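Local coordinates for malonyl CoA-acyl carrier protein transacylase (Staphylococcus aureus, PDB 3IM9), which transfers the malonyl group from malonyl-CoA to holo-acyl carrier protein, supplying the malonyl-ACP used in bacterial fatty acid biosynthesis, at residues 164-169 / 259-264; 92-97 / 265-270; 35-40 / 82-87; 28-33 / 304-309; 217-222 / 252-257. One frame throughout, in Å; residues are numbered along the deposited sequence.

Contact 1: residues 164-169 / 259-264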
# COMPACT_ATOMS: atom_id res chain seq x y z
N PRO A 164 5.99 8.28 -13.44
CA PRO A 164 6.35 7.31 -12.38
C PRO A 164 5.27 7.40 -11.34
O PRO A 164 4.80 8.51 -10.94
CB PRO A 164 7.70 7.88 -11.84
CG PRO A 164 8.35 8.59 -13.09
CD PRO A 164 7.07 9.30 -13.67
N ALA A 165 4.83 6.22 -10.91
CA ALA A 165 3.71 6.08 -9.98
C ALA A 165 4.13 5.41 -8.68
O ALA A 165 3.95 5.97 -7.60
CB ALA A 165 2.57 5.32 -10.63
N ASN A 166 4.70 4.21 -8.77
CA ASN A 166 5.07 3.52 -7.55
C ASN A 166 6.57 3.38 -7.63
O ASN A 166 7.11 2.69 -8.48
CB ASN A 166 4.40 2.11 -7.39
CG ASN A 166 2.92 2.06 -7.37
OD1 ASN A 166 2.36 0.93 -7.58
ND2 ASN A 166 2.25 3.07 -7.05
N ILE A 167 7.28 4.08 -6.75
CA ILE A 167 8.74 4.10 -6.71
C ILE A 167 9.16 3.08 -5.64
O ILE A 167 9.17 3.37 -4.48
CB ILE A 167 9.24 5.51 -6.31
CG1 ILE A 167 8.60 6.63 -7.20
CG2 ILE A 167 10.73 5.53 -6.47
CD1 ILE A 167 8.70 6.50 -8.64
N ASN A 168 9.34 1.86 -6.08
CA ASN A 168 9.36 0.68 -5.17
C ASN A 168 10.71 0.29 -4.65
O ASN A 168 10.85 0.11 -3.44
CB ASN A 168 8.64 -0.51 -5.84
CG ASN A 168 7.14 -0.27 -5.98
OD1 ASN A 168 6.59 0.64 -5.36
ND2 ASN A 168 6.47 -1.15 -6.74
N CYS A 169 11.68 0.06 -5.52
CA CYS A 169 13.05 -0.26 -5.09
C CYS A 169 13.94 -0.00 -6.29
O CYS A 169 13.46 0.23 -7.39
CB CYS A 169 13.17 -1.70 -4.59
SG CYS A 169 12.94 -2.98 -5.85
N SER A 259 -0.69 11.13 -6.65
CA SER A 259 0.75 11.35 -6.48
C SER A 259 1.49 10.03 -6.45
O SER A 259 0.91 9.01 -6.02
CB SER A 259 0.99 12.06 -5.13
OG SER A 259 0.25 13.31 -5.14
N PRO A 260 2.75 10.00 -6.82
CA PRO A 260 3.54 8.76 -6.80
C PRO A 260 3.72 8.26 -5.35
O PRO A 260 3.79 9.08 -4.41
CB PRO A 260 4.91 9.13 -7.40
CG PRO A 260 4.77 10.58 -7.77
CD PRO A 260 3.48 11.15 -7.40
N VAL A 261 3.78 6.94 -5.19
CA VAL A 261 4.10 6.30 -3.90
C VAL A 261 5.57 6.31 -3.71
O VAL A 261 6.30 5.63 -4.45
CB VAL A 261 3.52 4.86 -3.88
CG1 VAL A 261 3.94 4.15 -2.58
CG2 VAL A 261 1.97 4.90 -3.94
N GLN A 262 6.02 7.11 -2.75
CA GLN A 262 7.46 7.25 -2.50
C GLN A 262 8.00 6.17 -1.61
O GLN A 262 8.45 6.44 -0.48
CB GLN A 262 7.74 8.67 -1.93
CG GLN A 262 7.23 9.78 -2.87
CD GLN A 262 8.12 9.97 -4.08
OE1 GLN A 262 9.16 9.34 -4.26
NE2 GLN A 262 7.64 10.81 -5.01
N PHE A 263 7.95 4.90 -2.04
CA PHE A 263 8.37 3.84 -1.11
C PHE A 263 9.84 3.82 -0.82
O PHE A 263 10.19 3.59 0.35
CB PHE A 263 7.86 2.47 -1.64
CG PHE A 263 8.01 1.37 -0.58
CD1 PHE A 263 9.09 0.52 -0.65
CD2 PHE A 263 7.09 1.30 0.45
CE1 PHE A 263 9.29 -0.47 0.36
CE2 PHE A 263 7.20 0.29 1.46
CZ PHE A 263 8.32 -0.60 1.41
N ILE A 264 10.68 4.06 -1.83
CA ILE A 264 12.14 4.09 -1.56
C ILE A 264 12.43 5.23 -0.55
O ILE A 264 13.10 4.96 0.47
CB ILE A 264 12.94 4.31 -2.85
CG1 ILE A 264 12.77 3.05 -3.73
CG2 ILE A 264 14.45 4.48 -2.56
CD1 ILE A 264 13.41 3.30 -5.12

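Contact 2: residues 92-97 / 265-270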
# COMPACT_ATOMS: atom_id res chain seq x y z
N PHE A 92 7.29 3.49 14.37
CA PHE A 92 6.76 4.19 13.19
C PHE A 92 6.01 3.12 12.38
O PHE A 92 6.07 1.91 12.63
CB PHE A 92 7.92 4.61 12.24
CG PHE A 92 8.93 5.60 12.87
CD1 PHE A 92 10.07 5.06 13.43
CD2 PHE A 92 8.67 6.97 12.89
CE1 PHE A 92 11.03 5.91 14.07
CE2 PHE A 92 9.63 7.83 13.49
CZ PHE A 92 10.78 7.25 14.06
N THR A 93 5.31 3.63 11.35
CA THR A 93 4.63 2.70 10.43
C THR A 93 4.58 3.36 9.07
O THR A 93 4.67 4.59 8.91
CB THR A 93 3.21 2.41 10.96
OG1 THR A 93 2.58 1.45 10.08
CG2 THR A 93 2.33 3.60 11.04
N MET A 94 4.41 2.50 8.06
CA MET A 94 4.10 2.95 6.67
C MET A 94 3.44 1.81 5.95
O MET A 94 3.50 0.67 6.39
CB MET A 94 5.37 3.40 5.87
CG MET A 94 6.35 2.29 5.61
SD MET A 94 7.63 2.72 4.46
CE MET A 94 8.65 1.30 4.74
N GLY A 95 2.74 2.14 4.88
CA GLY A 95 2.10 1.03 4.06
C GLY A 95 2.02 1.49 2.62
O GLY A 95 1.98 2.70 2.33
N HIS A 96 1.95 0.51 1.72
CA HIS A 96 2.05 0.84 0.28
C HIS A 96 0.68 1.09 -0.32
O HIS A 96 -0.11 0.13 -0.44
CB HIS A 96 2.77 -0.29 -0.44
CG HIS A 96 3.27 0.08 -1.80
ND1 HIS A 96 2.41 0.15 -2.89
CD2 HIS A 96 4.53 0.23 -2.27
CE1 HIS A 96 3.13 0.48 -3.97
NE2 HIS A 96 4.42 0.49 -3.63
N SER A 97 0.38 2.37 -0.59
CA SER A 97 -0.87 2.78 -1.26
C SER A 97 -2.06 2.41 -0.35
O SER A 97 -2.29 3.08 0.66
CB SER A 97 -0.98 2.26 -2.67
OG SER A 97 -2.16 2.78 -3.27
N ASN A 265 11.92 6.46 -0.78
CA ASN A 265 12.34 7.56 0.10
C ASN A 265 11.78 7.36 1.48
O ASN A 265 12.40 7.79 2.47
CB ASN A 265 11.89 8.87 -0.48
CG ASN A 265 12.68 9.31 -1.69
OD1 ASN A 265 12.20 10.19 -2.43
ND2 ASN A 265 13.79 8.72 -1.94
N SER A 266 10.58 6.77 1.58
CA SER A 266 9.98 6.50 2.91
C SER A 266 10.82 5.44 3.65
O SER A 266 11.01 5.60 4.91
CB SER A 266 8.59 5.94 2.74
OG SER A 266 7.71 6.88 2.14
N THR A 267 11.26 4.37 2.99
CA THR A 267 12.12 3.39 3.60
C THR A 267 13.42 4.06 4.08
O THR A 267 13.86 3.81 5.26
CB THR A 267 12.45 2.24 2.63
OG1 THR A 267 11.21 1.59 2.29
CG2 THR A 267 13.32 1.17 3.32
N GLU A 268 13.99 4.89 3.23
CA GLU A 268 15.29 5.56 3.56
C GLU A 268 15.09 6.51 4.74
O GLU A 268 15.96 6.55 5.66
CB GLU A 268 15.81 6.26 2.35
CG GLU A 268 16.30 5.18 1.34
CD GLU A 268 16.93 5.76 0.09
OE1 GLU A 268 16.57 6.90 -0.25
OE2 GLU A 268 17.69 4.95 -0.55
N TRP A 269 13.96 7.19 4.83
CA TRP A 269 13.72 8.16 5.91
C TRP A 269 13.64 7.38 7.20
O TRP A 269 14.19 7.81 8.23
CB TRP A 269 12.45 8.90 5.65
CG TRP A 269 12.20 10.01 6.65
CD1 TRP A 269 12.58 11.35 6.52
CD2 TRP A 269 11.45 9.92 7.87
NE1 TRP A 269 12.10 12.08 7.59
CE2 TRP A 269 11.43 11.24 8.45
CE3 TRP A 269 10.84 8.83 8.58
CZ2 TRP A 269 10.78 11.49 9.68
CZ3 TRP A 269 10.18 9.09 9.78
CH2 TRP A 269 10.16 10.42 10.32
N LEU A 270 13.05 6.19 7.17
CA LEU A 270 12.88 5.46 8.38
C LEU A 270 14.19 4.93 8.82
O LEU A 270 14.51 5.01 10.05
CB LEU A 270 11.91 4.25 8.11
CG LEU A 270 10.49 4.77 8.21
CD1 LEU A 270 9.51 3.65 7.67
CD2 LEU A 270 10.06 5.14 9.61

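Contact 3: residues 35-40 / 82-87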
# COMPACT_ATOMS: atom_id res chain seq x y z
N ASP A 35 -9.53 -14.94 18.78
CA ASP A 35 -10.66 -14.08 19.07
C ASP A 35 -10.49 -12.65 18.54
O ASP A 35 -11.46 -12.05 17.98
CB ASP A 35 -10.84 -14.04 20.60
CG ASP A 35 -11.44 -15.34 21.14
OD1 ASP A 35 -11.96 -16.20 20.39
OD2 ASP A 35 -11.38 -15.50 22.38
N GLN A 36 -9.27 -12.14 18.66
CA GLN A 36 -9.05 -10.72 18.26
C GLN A 36 -9.13 -10.62 16.75
O GLN A 36 -9.74 -9.65 16.24
CB GLN A 36 -7.71 -10.20 18.76
CG GLN A 36 -7.67 -9.93 20.33
CD GLN A 36 -7.79 -11.20 21.16
OE1 GLN A 36 -7.03 -12.17 20.96
NE2 GLN A 36 -8.79 -11.23 22.07
N ALA A 37 -8.45 -11.55 16.05
CA ALA A 37 -8.55 -11.52 14.59
C ALA A 37 -9.98 -11.71 14.17
O ALA A 37 -10.40 -11.10 13.19
CB ALA A 37 -7.70 -12.58 13.98
N THR A 38 -10.76 -12.59 14.79
CA THR A 38 -12.10 -12.83 14.36
C THR A 38 -13.04 -11.66 14.58
O THR A 38 -13.94 -11.41 13.78
CB THR A 38 -12.67 -14.12 15.08
OG1 THR A 38 -11.81 -15.21 14.78
CG2 THR A 38 -14.09 -14.44 14.74
N GLU A 39 -12.77 -10.90 15.63
CA GLU A 39 -13.52 -9.65 15.81
C GLU A 39 -13.38 -8.67 14.60
O GLU A 39 -14.39 -8.09 14.16
CB GLU A 39 -13.01 -8.99 17.06
CG GLU A 39 -13.73 -7.68 17.35
CD GLU A 39 -13.37 -7.09 18.73
OE1 GLU A 39 -12.34 -7.52 19.40
OE2 GLU A 39 -14.16 -6.17 19.11
N ILE A 40 -12.15 -8.59 14.08
CA ILE A 40 -11.91 -7.74 12.93
C ILE A 40 -12.60 -8.33 11.71
O ILE A 40 -13.31 -7.65 10.96
CB ILE A 40 -10.42 -7.56 12.66
CG1 ILE A 40 -9.69 -6.79 13.80
CG2 ILE A 40 -10.16 -6.83 11.32
CD1 ILE A 40 -10.24 -5.37 14.04
N LEU A 82 -2.89 -7.73 12.98
CA LEU A 82 -2.44 -6.72 13.94
C LEU A 82 -3.17 -6.89 15.28
O LEU A 82 -2.50 -6.84 16.30
CB LEU A 82 -2.63 -5.32 13.27
CG LEU A 82 -2.10 -4.18 14.13
CD1 LEU A 82 -0.62 -4.21 14.08
CD2 LEU A 82 -2.60 -2.97 13.45
N ALA A 83 -4.49 -7.16 15.26
CA ALA A 83 -5.32 -7.21 16.51
C ALA A 83 -4.82 -8.46 17.30
O ALA A 83 -4.92 -8.44 18.52
CB ALA A 83 -6.74 -7.31 16.13
N ALA A 84 -4.29 -9.49 16.64
CA ALA A 84 -3.90 -10.76 17.31
C ALA A 84 -2.52 -10.68 17.90
O ALA A 84 -2.16 -11.53 18.74
CB ALA A 84 -3.99 -11.96 16.35
N LEU A 85 -1.67 -9.75 17.45
CA LEU A 85 -0.30 -9.62 17.90
C LEU A 85 -0.20 -8.91 19.26
O LEU A 85 -0.76 -7.80 19.48
CB LEU A 85 0.53 -8.85 16.86
CG LEU A 85 0.74 -9.65 15.55
CD1 LEU A 85 1.20 -8.71 14.45
CD2 LEU A 85 1.88 -10.69 15.85
N LYS A 86 0.58 -9.54 20.11
CA LYS A 86 0.90 -8.99 21.46
C LYS A 86 2.23 -8.24 21.51
O LYS A 86 3.24 -8.67 20.94
CB LYS A 86 0.92 -10.13 22.51
CG LYS A 86 -0.42 -10.66 22.95
CD LYS A 86 -0.24 -11.72 24.10
CE LYS A 86 -1.04 -13.05 23.87
NZ LYS A 86 -2.52 -12.89 23.66
N ASN A 87 2.21 -7.11 22.26
CA ASN A 87 3.37 -6.26 22.46
C ASN A 87 4.13 -5.99 21.22
O ASN A 87 5.35 -6.26 21.08
CB ASN A 87 4.28 -6.90 23.49
CG ASN A 87 3.69 -6.83 24.84
OD1 ASN A 87 3.21 -5.76 25.28
ND2 ASN A 87 3.67 -7.96 25.52
O HOH W 1 -4.05 -12.91 20.13

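Contact 4: residues 28-33 / 304-309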
# COMPACT_ATOMS: atom_id res chain seq x y z
N GLN A 28 -7.86 -17.10 6.07
CA GLN A 28 -8.79 -18.21 6.39
C GLN A 28 -8.31 -18.96 7.67
O GLN A 28 -9.14 -19.47 8.40
CB GLN A 28 -9.00 -19.09 5.16
CG GLN A 28 -7.86 -19.94 4.96
CD GLN A 28 -8.02 -20.70 3.67
OE1 GLN A 28 -7.01 -21.11 3.10
NE2 GLN A 28 -9.30 -20.78 3.11
N ASP A 29 -7.01 -18.91 7.94
CA ASP A 29 -6.48 -19.54 9.10
C ASP A 29 -6.79 -18.80 10.37
O ASP A 29 -6.71 -19.40 11.50
CB ASP A 29 -5.00 -19.79 8.92
CG ASP A 29 -4.16 -18.48 8.70
OD1 ASP A 29 -2.96 -18.49 9.08
OD2 ASP A 29 -4.77 -17.53 8.16
N LEU A 30 -7.07 -17.51 10.30
CA LEU A 30 -7.38 -16.73 11.51
C LEU A 30 -8.82 -16.93 11.98
O LEU A 30 -9.10 -16.83 13.17
CB LEU A 30 -7.12 -15.22 11.19
CG LEU A 30 -5.66 -14.86 10.85
CD1 LEU A 30 -5.70 -13.41 10.33
CD2 LEU A 30 -4.75 -14.99 12.06
N PHE A 31 -9.73 -17.05 11.01
CA PHE A 31 -11.14 -16.90 11.30
C PHE A 31 -11.58 -18.05 12.25
O PHE A 31 -11.42 -19.27 11.93
CB PHE A 31 -11.97 -16.89 10.00
CG PHE A 31 -13.35 -16.56 10.18
CD1 PHE A 31 -14.37 -17.36 9.67
CD2 PHE A 31 -13.71 -15.32 10.81
CE1 PHE A 31 -15.75 -16.91 9.84
CE2 PHE A 31 -15.02 -14.89 10.93
CZ PHE A 31 -16.06 -15.69 10.44
N ASN A 32 -12.19 -17.61 13.36
CA ASN A 32 -12.63 -18.56 14.44
C ASN A 32 -11.53 -19.31 15.09
O ASN A 32 -11.83 -20.30 15.78
CB ASN A 32 -13.70 -19.54 13.92
CG ASN A 32 -15.01 -18.78 13.53
OD1 ASN A 32 -15.40 -17.84 14.24
ND2 ASN A 32 -15.64 -19.13 12.42
N ASN A 33 -10.28 -18.89 14.88
CA ASN A 33 -9.11 -19.47 15.57
C ASN A 33 -8.36 -18.51 16.45
O ASN A 33 -7.35 -18.86 17.06
CB ASN A 33 -8.15 -20.13 14.53
CG ASN A 33 -8.80 -21.32 13.84
OD1 ASN A 33 -9.33 -22.21 14.52
ND2 ASN A 33 -8.80 -21.35 12.49
N GLN A 304 2.36 -13.36 8.35
CA GLN A 304 1.36 -13.70 7.30
C GLN A 304 0.24 -14.59 7.86
O GLN A 304 -0.91 -14.48 7.44
CB GLN A 304 2.02 -14.42 6.12
CG GLN A 304 3.05 -13.59 5.38
CD GLN A 304 3.70 -14.36 4.29
OE1 GLN A 304 4.93 -14.31 4.11
NE2 GLN A 304 2.92 -14.98 3.49
N THR A 305 0.61 -15.45 8.83
CA THR A 305 -0.35 -16.48 9.26
C THR A 305 -0.59 -16.45 10.74
O THR A 305 0.18 -15.82 11.48
CB THR A 305 0.32 -17.86 8.95
OG1 THR A 305 1.49 -18.07 9.73
CG2 THR A 305 0.70 -18.02 7.40
N LEU A 306 -1.58 -17.24 11.15
CA LEU A 306 -1.83 -17.45 12.60
C LEU A 306 -0.59 -18.07 13.25
O LEU A 306 -0.23 -17.69 14.37
CB LEU A 306 -3.05 -18.35 12.75
CG LEU A 306 -3.40 -18.56 14.24
CD1 LEU A 306 -3.68 -17.24 15.01
CD2 LEU A 306 -4.58 -19.50 14.21
N GLU A 307 0.10 -18.99 12.55
CA GLU A 307 1.33 -19.55 13.12
C GLU A 307 2.42 -18.50 13.32
O GLU A 307 3.16 -18.52 14.33
CB GLU A 307 1.91 -20.74 12.30
CG GLU A 307 0.96 -21.94 12.32
CD GLU A 307 0.77 -22.48 13.72
OE1 GLU A 307 1.78 -22.92 14.30
OE2 GLU A 307 -0.38 -22.49 14.18
N ASP A 308 2.53 -17.52 12.41
CA ASP A 308 3.49 -16.45 12.61
C ASP A 308 3.09 -15.59 13.82
O ASP A 308 3.99 -15.15 14.52
CB ASP A 308 3.49 -15.48 11.41
CG ASP A 308 4.06 -16.15 10.13
OD1 ASP A 308 4.83 -17.11 10.24
OD2 ASP A 308 3.72 -15.73 9.01
N VAL A 309 1.80 -15.31 13.95
CA VAL A 309 1.28 -14.57 15.14
C VAL A 309 1.66 -15.34 16.43
O VAL A 309 2.14 -14.74 17.37
CB VAL A 309 -0.21 -14.41 15.07
CG1 VAL A 309 -0.84 -13.80 16.41
CG2 VAL A 309 -0.59 -13.46 13.87
O HOH W 2 -1.77 -20.47 10.40

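Contact 5: residues 217-222 / 252-257. With CA (calcium ion), chain B.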
# COMPACT_ATOMS: atom_id res chain seq x y z
N ASP A 217 -14.88 13.60 -4.85
CA ASP A 217 -15.77 12.59 -4.32
C ASP A 217 -15.13 11.91 -3.08
O ASP A 217 -15.78 11.66 -2.05
CB ASP A 217 -16.08 11.50 -5.36
CG ASP A 217 -17.03 12.02 -6.47
OD1 ASP A 217 -17.69 13.05 -6.25
OD2 ASP A 217 -17.13 11.40 -7.56
N PHE A 218 -13.83 11.67 -3.18
CA PHE A 218 -13.16 11.02 -2.06
C PHE A 218 -13.06 11.95 -0.85
O PHE A 218 -13.34 11.51 0.30
CB PHE A 218 -11.77 10.49 -2.47
CG PHE A 218 -11.15 9.60 -1.42
CD1 PHE A 218 -10.01 9.99 -0.78
CD2 PHE A 218 -11.77 8.38 -1.07
CE1 PHE A 218 -9.36 9.14 0.21
CE2 PHE A 218 -11.20 7.56 -0.08
CZ PHE A 218 -10.01 7.92 0.55
N SER A 219 -12.66 13.21 -1.07
CA SER A 219 -12.63 14.20 0.04
C SER A 219 -13.97 14.35 0.68
O SER A 219 -14.00 14.38 1.93
CB SER A 219 -12.18 15.59 -0.41
OG SER A 219 -10.92 15.55 -0.97
N SER A 220 -15.05 14.33 -0.10
CA SER A 220 -16.38 14.46 0.47
C SER A 220 -16.74 13.27 1.39
O SER A 220 -17.25 13.43 2.53
CB SER A 220 -17.42 14.59 -0.62
OG SER A 220 -18.67 14.70 0.02
N TYR A 221 -16.48 12.06 0.93
CA TYR A 221 -16.78 10.88 1.73
C TYR A 221 -15.97 10.80 3.03
O TYR A 221 -16.50 10.44 4.04
CB TYR A 221 -16.56 9.58 0.93
CG TYR A 221 -17.10 8.35 1.60
CD1 TYR A 221 -18.43 8.19 1.81
CD2 TYR A 221 -16.26 7.35 2.04
CE1 TYR A 221 -18.91 7.07 2.41
CE2 TYR A 221 -16.73 6.21 2.63
CZ TYR A 221 -18.04 6.06 2.83
OH TYR A 221 -18.47 4.92 3.42
N ILE A 222 -14.68 11.07 2.94
CA ILE A 222 -13.84 10.92 4.12
C ILE A 222 -14.23 11.93 5.25
O ILE A 222 -13.83 11.71 6.41
CB ILE A 222 -12.35 10.88 3.87
CG1 ILE A 222 -11.80 12.25 3.36
CG2 ILE A 222 -12.00 9.66 2.87
CD1 ILE A 222 -10.33 12.34 3.13
N ASN A 252 -3.12 14.50 3.10
CA ASN A 252 -2.16 13.66 2.34
C ASN A 252 -2.80 12.36 1.85
O ASN A 252 -2.26 11.81 0.87
CB ASN A 252 -0.96 13.37 3.23
CG ASN A 252 0.01 14.56 3.24
OD1 ASN A 252 -0.04 15.42 2.34
ND2 ASN A 252 0.88 14.58 4.20
N MET A 253 -3.90 11.93 2.44
CA MET A 253 -4.56 10.78 1.86
C MET A 253 -5.29 11.17 0.59
O MET A 253 -5.46 10.26 -0.31
CB MET A 253 -5.63 10.22 2.86
CG MET A 253 -4.94 9.63 4.20
SD MET A 253 -3.36 8.85 4.04
CE MET A 253 -3.75 7.38 2.98
N VAL A 254 -5.84 12.40 0.52
CA VAL A 254 -6.43 12.77 -0.73
C VAL A 254 -5.29 12.97 -1.82
O VAL A 254 -5.43 12.44 -2.96
CB VAL A 254 -7.22 14.13 -0.58
CG1 VAL A 254 -7.86 14.44 -1.92
CG2 VAL A 254 -8.28 13.89 0.49
N LYS A 255 -4.19 13.62 -1.43
CA LYS A 255 -3.07 13.82 -2.43
C LYS A 255 -2.48 12.48 -2.88
O LYS A 255 -2.04 12.36 -4.00
CB LYS A 255 -1.94 14.63 -1.82
CG LYS A 255 -2.43 16.02 -1.44
CD LYS A 255 -1.27 16.85 -0.89
CE LYS A 255 -1.82 18.31 -0.66
NZ LYS A 255 -0.74 19.21 -0.11
N GLN A 256 -2.55 11.49 -1.99
CA GLN A 256 -1.96 10.17 -2.26
C GLN A 256 -2.58 9.58 -3.56
O GLN A 256 -1.88 8.89 -4.33
CB GLN A 256 -2.25 9.23 -1.10
CG GLN A 256 -1.41 7.92 -1.17
CD GLN A 256 -2.17 6.73 -0.56
OE1 GLN A 256 -3.37 6.56 -0.79
NE2 GLN A 256 -1.48 5.93 0.20
N LEU A 257 -3.83 9.89 -3.81
CA LEU A 257 -4.56 9.32 -4.98
C LEU A 257 -3.84 9.65 -6.27
O LEU A 257 -3.92 8.79 -7.19
CB LEU A 257 -6.01 9.82 -5.05
CG LEU A 257 -6.88 9.46 -3.80
CD1 LEU A 257 -8.18 10.21 -3.91
CD2 LEU A 257 -7.15 7.92 -3.79
CA CA B . -5.73 7.63 -0.53

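Contact 1: residues 164-169 / 259-264
Ile167 and Ile264 carry the apolar part of this contact, their side chains crossing at about a right angle. The CG2 branch of Ile167, anti to its own backbone N, meets CD1 of Ile264 at 3.7 Å, and Ile264 CD1 also lies 3.5 Å from Cys169 C. The CG1 branch of Ile167 lies instead alongside Gln262, both side chains pointing the same way. A bend at chi2 (-75°) turns CD of Gln262, and OE1 comes to 4.0 Å from Ile167 CG1. On the other face of the sheet Asn166 and Val261 are likewise side by side, with Asn166 ND2 3.6 Å from Val261 CG2. Asn166 and Val261 form a parallel bridge, in which Val261 N donates to Ala165 O and Ile167 N to Val261 O (2.9 Å). Residues 261-262 add a short, weakly bonded edge strand to the mixed sheet of the smaller, ferredoxin-like subdomain of the acyltransferase fold. Gln262 is also the N-cap of the helix that follows, and Ile264 N reaches back to Ile167 O at 3.1 Å, tilted 27° from the carbonyl plane. Phe263 turns the edge of its ring to Asn168 O, with CD1 3.3 Å away; this buried oxygen has no hydrogen-bonding partner in the model. The side chain of Val261 lies about 4 Å from those of Ser97 and His207, the active-site pair inferred by similarity.

Contact 2: residues 92-97 / 265-270
Strand 92-95, which presents Phe92 and Met94, runs almost antiparallel to helix 265-270, at 170° between their directions and with 10.1 Å between the axes. The strand leads into Ser97, the active-site serine by similarity, in a GxSxG sequence consistent with a nucleophile elbow. Phe92 and Leu270 slide past each other in opposite directions, and the CD2 methyl of Leu270 presses on Phe92 CB at 3.4 Å. Next to it, Trp269 directs the edge of its six-membered ring toward the face of Phe92 in an offset edge-to-face pair, planes at 88° and centroids 5.8 Å apart. Met94 CG stands between the backbone N and the carbonyl carbon (chi1 65°), and the chain beyond is extended. Its SD lies 3.8 Å from Ser266 CB and equally far from Leu270 CD1, while CE ends 3.6 Å from Thr267 OG1. Val275 and Phe278 of strand 275-281 also touch these side chains. No hydrogen bond crosses between the segments. The hydroxyls of Ser266 and Thr267 are bonded one turn back, to Gln262 O and Phe263 O, so Ser266 CB and Thr267 OG1 meet Met94 by van der Waals contact, and helix and strand are held together by apolar and aromatic packing.

Contact 3: residues 35-40 / 82-87
Ala83, Gln36 and Ala84 have the most surface buried where helix 35-47 meets the C-terminal part of helix 67-84. The CB of Ala83 points at the partner helix and is received by residues one turn apart: Ile40 CG1 lies 3.8 Å from it, and Gln36 CB 4.0 Å. Gln36 in turn lays the aliphatic root of its side chain over the backbone of Ala83, its CB only 3.3 Å from Ala83 O. Its chain then bends, chi2 of 67° swinging CD out of line, and the amide oxygen OE1 ends beside a water. That water donates both to Gln36 OE1 (3.2 Å) and to Ala84 O (2.7 Å), bridging the two segments. Ala84 packs its own methyl more loosely, 4.4 Å from Ala37 CB, and Val309 of helix 306-312 lies against it as well, while Ala37 also touches Leu30. With alanine at three of the touching positions, the backbones come near one another, the CA atoms of Gln36 and Ala84 being 5.2 Å apart. This is helix packing far from the active site. No direct hydrogen bond joins the segments, and the polar link across this partly buried contact is indirect, made by the water, beside a small apolar interface of methyl and methylene groups.

Contact 4: residues 28-33 / 304-309
Asp29, from a loop far away in sequence, binds a backbone amide in the first turn of helix 306-312. Its OD1 accepts from Leu306 N at 2.8 Å in a nearly straight bond (170°), although the donor stands above the carboxylate plane, 43° out of it. With chi1 near 61°, Asp29 CG sits between its backbone N and carbonyl carbon, turned to the helix start. Asp29 OD1 also accepts from a water at 2.7 Å, and the water accepts from Glu307 N at 3.2 Å. The next amide is served by the helix's own capping box, in which Thr305, the N-cap, takes Asp308 N on OG1 (2.9 Å) and Asp308 OD2 accepts from Thr305 N in return. Asp308 OD2 has a second donor, Gln304 N, on its anti lone pair. Three successive amides of the first turn are thereby engaged, by Asp29, a water and Thr305, and two carboxylates near this helix start would be expected to interact favourably with the helix dipole. The contact ties the loop that precedes helix 35-47 to a helix near the C-terminal end of the chain, away from the active site and the calcium ion. Leu306 adds the apolar part. Its CB lies 3.8 Å from CD2 of Leu30, the two leucines crossing obliquely, while its CD2 methyl touches Asn33 CB at 3.6 Å. Asn33 is itself steadied within the loop, ND2 donating to Asp29 O at 3.0 Å from above the carbonyl plane. Beyond Leu306, Leu30 also packs on Ala80 and Leu81 of helix 67-84.

Contact 5: residues 217-222 / 252-257
Phe218 and Leu257 lead the apolar contacts, meeting at an oblique angle with Leu257 CD1 3.6 Å from Phe218 CD1. A second pair, Ile222 and Val254, comes together through Ile222 CD1 and Val254 CG2 at 3.7 Å. The contact of Ser219 is of mixed kind: Ser219 OG lies 3.4 Å from both CG1 and CG2 of Val254, while its hydrogen bond goes one turn back in its own helix, to Glu215 O. No hydrogen bond links the two segments. Of the two segments, 252-257 alone supplies metal ligands: a calcium ion is bound by the backbone Met253 O at 2.7 Å and the side-chain Gln256 OE1 at 2.6 Å. Tyr101 OH supplies a further ligand, and Phe218 CE1 lies 4.0 Å from the ion as an apolar neighbour. Gln256 OE1 also accepts from Arg122, and its NE2 donates to Ser97 O, so one amide joins the metal site to Ser97, the active-site serine by similarity. The helical segments run at 150° to each other, their axes 10.1 Å apart, and Phe218 also touches Tyr101 of helix 99-106, and Ile118 and Arg122 of helix 112-128.

How the contacts relate
The five contacts fall into two groups. Contacts 1, 2 and 5 lie close to the probable active site: contacts 1 and 2 share helix 263-272, have centres 11 Å apart and touch at His96, while contact 5 joins contact 2 where Gln256 meets Ser97, and its helix 246-256 leads in sequence to strand 261-262. Contacts 3 and 4 touch each other, centres 10 Å apart, on a remote part of the domain, their centres about 30 Å from that of contact 1. Along the chain, contact 4 spans nearly everything; contact 3 closes early, and contact 2 then encloses contact 1, which encloses contact 5. The probable catalytic region is thus assembled from distant segments, within a chain whose early and late parts are joined by contact 4.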